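Local coordinates for protein multicopper oxidase (Uncultured bacterium, PDB 4E9X) that probably couples the one-electron oxidation of substrates to the reduction of molecular oxygen, using bound copper ions, at residues N29-V32 / P33-I37. Sequence-based numbering, arbitrary orientation.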
loop_
_atom_site.group_PDB
_atom_site.type_symbol
_atom_site.label_atom_id
_atom_site.label_comp_id
_atom_site.label_asym_id
_atom_site.label_seq_id
_atom_site.Cartn_x
_atom_site.Cartn_y
_atom_site.Cartn_z
ATOM N N ASN A 29 -1.457 -7.694 30.024
ATOM C CA ASN A 29 -2.368 -7.457 31.137
ATOM C C ASN A 29 -3.731 -8.037 30.800
ATOM O O ASN A 29 -4.770 -7.518 31.277
ATOM C CB ASN A 29 -2.454 -5.976 31.495
ATOM C CG ASN A 29 -1.212 -5.466 32.193
ATOM O OD1 ASN A 29 -0.228 -6.193 32.345
ATOM N ND2 ASN A 29 -1.248 -4.216 32.637
ATOM N N GLY A 30 -3.804 -9.111 30.036
ATOM C CA GLY A 30 -5.064 -9.768 29.784
ATOM C C GLY A 30 -6.029 -8.972 28.925
ATOM O O GLY A 30 -7.228 -9.184 28.978
ATOM N N GLN A 31 -5.503 -8.065 28.063
ATOM C CA GLN A 31 -6.425 -7.280 27.235
ATOM C C GLN A 31 -5.788 -7.096 25.842
ATOM O O GLN A 31 -4.555 -7.157 25.710
ATOM C CB GLN A 31 -6.708 -5.913 27.859
ATOM C CG GLN A 31 -5.439 -5.091 28.212
ATOM C CD GLN A 31 -5.852 -3.686 28.634
ATOM O OE1 GLN A 31 -6.268 -3.478 29.785
ATOM N NE2 GLN A 31 -5.734 -2.735 27.723
ATOM N N VAL A 32 -6.651 -6.827 24.846
ATOM C CA VAL A 32 -6.229 -6.508 23.491
ATOM C C VAL A 32 -7.090 -5.325 23.024
ATOM O O VAL A 32 -8.322 -5.508 23.068
ATOM C CB VAL A 32 -6.352 -7.633 22.489
ATOM C CG1 VAL A 32 -5.795 -7.169 21.144
ATOM C CG2 VAL A 32 -5.576 -8.889 22.996
ATOM N N PRO A 33 -6.580 -4.164 22.618
ATOM C CA PRO A 33 -5.178 -3.753 22.664
ATOM C C PRO A 33 -4.598 -3.828 24.095
ATOM O O PRO A 33 -5.342 -3.825 25.097
ATOM C CB PRO A 33 -5.281 -2.274 22.314
ATOM C CG PRO A 33 -6.549 -2.104 21.503
ATOM C CD PRO A 33 -7.491 -3.124 22.083
ATOM N N GLY A 34 -3.293 -3.975 24.159
ATOM C CA GLY A 34 -2.591 -3.936 25.428
ATOM C C GLY A 34 -2.784 -2.560 26.078
ATOM O O GLY A 34 -3.304 -1.591 25.493
ATOM N N PRO A 35 -2.334 -2.445 27.338
ATOM C CA PRO A 35 -2.424 -1.172 28.083
ATOM C C PRO A 35 -1.759 -0.019 27.349
ATOM O O PRO A 35 -0.742 -0.145 26.653
ATOM C CB PRO A 35 -1.693 -1.472 29.393
ATOM C CG PRO A 35 -1.845 -2.957 29.513
ATOM C CD PRO A 35 -1.670 -3.526 28.120
ATOM N N LEU A 36 -2.388 1.151 27.500
ATOM C CA LEU A 36 -1.771 2.359 27.013
ATOM C C LEU A 36 -0.606 2.746 27.924
ATOM O O LEU A 36 -0.763 2.850 29.155
ATOM C CB LEU A 36 -2.799 3.516 27.063
ATOM C CG LEU A 36 -2.242 4.945 26.890
ATOM C CD1 LEU A 36 -1.665 5.183 25.488
ATOM C CD2 LEU A 36 -3.390 5.949 27.142
ATOM N N ILE A 37 0.558 3.048 27.358
ATOM C CA ILE A 37 1.688 3.617 28.095
ATOM C C ILE A 37 1.855 5.029 27.562
ATOM O O ILE A 37 2.021 5.224 26.358
ATOM C CB ILE A 37 2.962 2.749 27.947
ATOM C CG1 ILE A 37 2.751 1.340 28.440
ATOM C CG2 ILE A 37 4.123 3.476 28.625
ATOM C CD1 ILE A 37 3.924 0.385 28.132
#
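Gln31 reaches forward round a buried turn to Pro33, and its amide NE2 gives a hydrogen bond to Pro33 O at 2.9 Å. An N-H...O angle of 157° makes the bond fairly straight; the acceptor lies near the Gln31 amide plane, while the donor stands 24° from the carbonyl plane. The torsions account for the reach: CG sits between the backbone N and the carbonyl carbon (chi1 53°), and the chain then runs extended, laying the amide beside the Gly34-Pro35 peptide. The other end of this amide is fixed too, since OE1 is hydrogen-bonded to His310 N. Packing is tight here, with Gln31 CG 4.1 Å from Pro35 CD and Gln31 NE2 3.4 Å from Pro35 N, a contact and not a hydrogen bond. The cis peptide bond between Val32 and Pro33 helps the chain to double back; the apolar side chains of these two residues meet only at 4.5 Å (Val32 CG1 to Pro33 CD), and both also touch Trp119. The partly exposed margin is at Asn29, which brings ND2 to 3.4 Å from Pro35 CG, a van der Waals contact. Its polar atoms are bonded away from the turn, OD1 to Thr9 N and ND2 to Asp309 OD1. Gln31-Gly34 is a type VIb beta turn linking strands 21-28 and 36-40, which belong to different sheets of a cupredoxin-like domain of the multicopper oxidase family.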